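Local coordinates for hypothetical protein TTHA1785 (Thermus thermophilus, PDB 2EPG) that probably joins RNA ends as a GTP- and manganese-dependent ligase of the RtcB family, sealing 3'-phosphate or 2',3'-cyclic phosphate ends to 5'-hydroxyl ends, at residues K29-F37 and A61-A72. Residues are numbered along the deposited sequence; the frame is centred on the assembly and turned at random.
Sequences KMRVDAVFF and ATLPGIVEPALA
Selenomethionine Met30 bends at its last torsion (chi3 75°) and brings methyl CE to within 3.8 Å of Ala61 CB. Arg31 is gripped twice: its backbone N donates to Ala61 O at 2.8 Å, and its extended side chain carries NE to Thr62 O at 2.8 Å. That oxygen lies in the guanidinium plane, while Pro64 CA lies over one guanidinium face, toward its rim. Val32 packs CG2 against Ile66 CG2 at 3.7 Å, next to the extended Glu68 chain. Glu68 OE2 accepts from Asp33 N on its anti side (2.7 Å, N-H...O 169°). The Asp33 carboxylate, a like charge beside OE2, is salt-bridged to Arg23 and accepts a hydrogen bond from Arg26 N, which probably eases the repulsion. From here a parallel ladder runs from Asp33 O through Ala70 and Val35 to Ala72 and Phe37 N, its strand axes 16° from parallel. Val35 and Leu71 share one face; Val35 CG2 meets CG of Pro69, a cis proline, at 3.8 Å. On the other face Ala34, Phe36 and Ala72 pack against helix 52-60, which with helix 40-48 lies in the connection between the paired strands. Strand 21-24 runs antiparallel beside 34-37, and 86-90 antiparallel beside 70-73, leaving the parallel pair in the middle.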
loop_
_atom_site.group_PDB
_atom_site.type_symbol
_atom_site.label_atom_id
_atom_site.label_comp_id
_atom_site.label_asym_id
_atom_site.label_seq_id
_atom_site.Cartn_x
_atom_site.Cartn_y
_atom_site.Cartn_z
ATOM N N LYS A 29 -12.861 -27.614 3.079
ATOM C CA LYS A 29 -12.641 -27.236 1.688
ATOM C C LYS A 29 -11.271 -26.592 1.425
ATOM O O LYS A 29 -10.903 -26.345 0.273
ATOM C CB LYS A 29 -13.735 -26.269 1.235
ATOM C CG LYS A 29 -15.121 -26.559 1.795
ATOM C CD LYS A 29 -16.118 -27.009 0.730
ATOM C CE LYS A 29 -15.851 -28.444 0.293
ATOM N NZ LYS A 29 -16.995 -28.999 -0.502
HETATM N N MSE A 30 -10.522 -26.322 2.488
HETATM C CA MSE A 30 -9.219 -25.700 2.352
HETATM C C MSE A 30 -8.284 -26.564 1.530
HETATM O O MSE A 30 -8.173 -27.771 1.756
HETATM C CB MSE A 30 -8.623 -25.433 3.728
HETATM C CG MSE A 30 -9.362 -24.371 4.491
HETATM SE SE MSE A 30 -8.754 -24.255 6.305
HETATM C CE MSE A 30 -7.057 -23.346 5.991
ATOM N N ARG A 31 -7.622 -25.940 0.564
ATOM C CA ARG A 31 -6.689 -26.650 -0.300
ATOM C C ARG A 31 -5.288 -26.648 0.299
ATOM O O ARG A 31 -4.471 -27.511 -0.010
ATOM C CB ARG A 31 -6.664 -26.007 -1.686
ATOM C CG ARG A 31 -7.997 -26.124 -2.426
ATOM C CD ARG A 31 -7.992 -25.324 -3.712
ATOM N NE ARG A 31 -9.276 -25.375 -4.414
ATOM C CZ ARG A 31 -9.529 -26.166 -5.455
ATOM N NH1 ARG A 31 -10.720 -26.144 -6.031
ATOM N NH2 ARG A 31 -8.589 -26.977 -5.926
ATOM N N VAL A 32 -5.028 -25.670 1.165
ATOM C CA VAL A 32 -3.733 -25.523 1.810
ATOM C C VAL A 32 -3.951 -25.001 3.219
ATOM O O VAL A 32 -5.068 -24.639 3.591
ATOM C CB VAL A 32 -2.836 -24.483 1.066
ATOM C CG1 VAL A 32 -2.550 -24.931 -0.363
ATOM C CG2 VAL A 32 -3.553 -23.125 1.032
ATOM N N ASP A 33 -2.874 -24.985 3.994
ATOM C CA ASP A 33 -2.892 -24.446 5.339
ATOM C C ASP A 33 -2.980 -22.919 5.204
ATOM O O ASP A 33 -2.692 -22.352 4.145
ATOM C CB ASP A 33 -1.566 -24.720 6.071
ATOM C CG ASP A 33 -1.353 -26.183 6.428
ATOM O OD1 ASP A 33 -2.326 -26.963 6.431
ATOM O OD2 ASP A 33 -0.186 -26.542 6.730
ATOM N N ALA A 34 -3.359 -22.260 6.288
ATOM C CA ALA A 34 -3.368 -20.814 6.336
ATOM C C ALA A 34 -2.400 -20.495 7.486
ATOM O O ALA A 34 -2.242 -21.298 8.412
ATOM C CB ALA A 34 -4.752 -20.291 6.660
ATOM N N VAL A 35 -1.730 -19.355 7.418
ATOM C CA VAL A 35 -0.833 -18.953 8.489
ATOM C C VAL A 35 -1.079 -17.483 8.774
ATOM O O VAL A 35 -1.216 -16.691 7.844
ATOM C CB VAL A 35 0.659 -19.152 8.091
ATOM C CG1 VAL A 35 1.555 -18.346 9.022
ATOM C CG2 VAL A 35 1.032 -20.627 8.137
ATOM N N PHE A 36 -1.176 -17.111 10.047
ATOM C CA PHE A 36 -1.372 -15.705 10.394
ATOM C C PHE A 36 -0.425 -15.274 11.508
ATOM O O PHE A 36 -0.015 -16.084 12.343
ATOM C CB PHE A 36 -2.834 -15.394 10.779
ATOM C CG PHE A 36 -3.316 -16.077 12.031
ATOM C CD1 PHE A 36 -3.826 -17.372 11.983
ATOM C CD2 PHE A 36 -3.289 -15.413 13.254
ATOM C CE1 PHE A 36 -4.303 -18.001 13.134
ATOM C CE2 PHE A 36 -3.761 -16.029 14.417
ATOM C CZ PHE A 36 -4.272 -17.329 14.358
ATOM N N PHE A 37 -0.051 -14.001 11.493
ATOM C CA PHE A 37 0.860 -13.470 12.490
ATOM C C PHE A 37 0.079 -12.646 13.506
ATOM O O PHE A 37 -0.769 -11.832 13.138
ATOM C CB PHE A 37 1.947 -12.618 11.808
ATOM C CG PHE A 37 2.644 -13.321 10.668
ATOM C CD1 PHE A 37 2.171 -13.208 9.363
ATOM C CD2 PHE A 37 3.745 -14.133 10.905
ATOM C CE1 PHE A 37 2.784 -13.895 8.314
ATOM C CE2 PHE A 37 4.368 -14.828 9.868
ATOM C CZ PHE A 37 3.888 -14.711 8.569
ATOM N N ALA A 61 -8.314 -19.866 1.346
ATOM C CA ALA A 61 -7.604 -21.129 1.155
ATOM C C ALA A 61 -8.371 -22.185 0.356
ATOM O O ALA A 61 -7.809 -23.230 0.024
ATOM C CB ALA A 61 -7.200 -21.705 2.522
ATOM N N THR A 62 -9.652 -21.934 0.068
ATOM C CA THR A 62 -10.450 -22.882 -0.719
ATOM C C THR A 62 -10.320 -22.606 -2.228
ATOM O O THR A 62 -10.738 -23.419 -3.044
ATOM C CB THR A 62 -11.960 -22.795 -0.394
ATOM O OG1 THR A 62 -12.454 -21.507 -0.804
ATOM C CG2 THR A 62 -12.216 -22.978 1.101
ATOM N N LEU A 63 -9.738 -21.467 -2.596
ATOM C CA LEU A 63 -9.596 -21.093 -4.011
ATOM C C LEU A 63 -8.565 -21.897 -4.811
ATOM O O LEU A 63 -7.502 -22.247 -4.305
ATOM C CB LEU A 63 -9.318 -19.593 -4.111
ATOM C CG LEU A 63 -10.505 -18.788 -3.563
ATOM C CD1 LEU A 63 -10.190 -17.301 -3.529
ATOM C CD2 LEU A 63 -11.719 -19.043 -4.443
ATOM N N PRO A 64 -8.878 -22.200 -6.085
ATOM C CA PRO A 64 -8.028 -22.973 -7.004
ATOM C C PRO A 64 -6.634 -22.407 -7.244
ATOM O O PRO A 64 -6.469 -21.205 -7.430
ATOM C CB PRO A 64 -8.846 -23.003 -8.302
ATOM C CG PRO A 64 -10.242 -22.728 -7.863
ATOM C CD PRO A 64 -10.058 -21.685 -6.802
ATOM N N GLY A 65 -5.639 -23.292 -7.255
ATOM C CA GLY A 65 -4.267 -22.873 -7.495
ATOM C C GLY A 65 -3.637 -22.026 -6.402
ATOM O O GLY A 65 -2.598 -21.396 -6.624
ATOM N N ILE A 66 -4.244 -21.978 -5.222
ATOM C CA ILE A 66 -3.633 -21.181 -4.174
ATOM C C ILE A 66 -2.335 -21.861 -3.750
ATOM O O ILE A 66 -2.250 -23.080 -3.744
ATOM C CB ILE A 66 -4.547 -21.018 -2.952
ATOM C CG1 ILE A 66 -3.838 -20.149 -1.910
ATOM C CG2 ILE A 66 -4.930 -22.385 -2.375
ATOM C CD1 ILE A 66 -4.768 -19.415 -1.026
ATOM N N VAL A 67 -1.329 -21.057 -3.426
ATOM C CA VAL A 67 -0.031 -21.567 -2.993
ATOM C C VAL A 67 -0.002 -21.522 -1.464
ATOM O O VAL A 67 -0.374 -20.515 -0.852
ATOM C CB VAL A 67 1.124 -20.707 -3.581
ATOM C CG1 VAL A 67 2.499 -21.232 -3.113
ATOM C CG2 VAL A 67 1.044 -20.713 -5.120
ATOM N N GLU A 68 0.415 -22.622 -0.843
ATOM C CA GLU A 68 0.471 -22.682 0.609
ATOM C C GLU A 68 1.558 -21.760 1.167
ATOM O O GLU A 68 2.685 -21.747 0.667
ATOM C CB GLU A 68 0.740 -24.124 1.064
ATOM C CG GLU A 68 0.625 -24.330 2.565
ATOM C CD GLU A 68 0.516 -25.808 2.924
ATOM O OE1 GLU A 68 1.557 -26.506 2.923
ATOM O OE2 GLU A 68 -0.615 -26.274 3.183
ATOM N N PRO A 69 1.233 -20.975 2.214
ATOM C CA PRO A 69 -0.083 -20.936 2.853
ATOM C C PRO A 69 -0.796 -19.626 2.550
ATOM O O PRO A 69 -0.167 -18.665 2.110
ATOM C CB PRO A 69 0.264 -21.009 4.326
ATOM C CG PRO A 69 1.453 -20.034 4.386
ATOM C CD PRO A 69 2.261 -20.403 3.109
ATOM N N ALA A 70 -2.104 -19.594 2.790
ATOM C CA ALA A 70 -2.867 -18.366 2.624
ATOM C C ALA A 70 -2.429 -17.620 3.888
ATOM O O ALA A 70 -2.305 -18.247 4.943
ATOM C CB ALA A 70 -4.386 -18.657 2.656
ATOM N N LEU A 71 -2.208 -16.308 3.795
ATOM C CA LEU A 71 -1.721 -15.533 4.936
ATOM C C LEU A 71 -2.502 -14.302 5.338
ATOM O O LEU A 71 -3.221 -13.701 4.538
ATOM C CB LEU A 71 -0.283 -15.069 4.678
ATOM C CG LEU A 71 0.829 -16.103 4.574
ATOM C CD1 LEU A 71 1.723 -15.759 3.404
ATOM C CD2 LEU A 71 1.615 -16.141 5.890
ATOM N N ALA A 72 -2.299 -13.904 6.588
ATOM C CA ALA A 72 -2.929 -12.711 7.144
ATOM C C ALA A 72 -1.965 -12.056 8.134
ATOM O O ALA A 72 -1.353 -12.746 8.957
ATOM C CB ALA A 72 -4.227 -13.065 7.849
HETATM O O HOH W 1 -5.591 -25.980 -6.330
#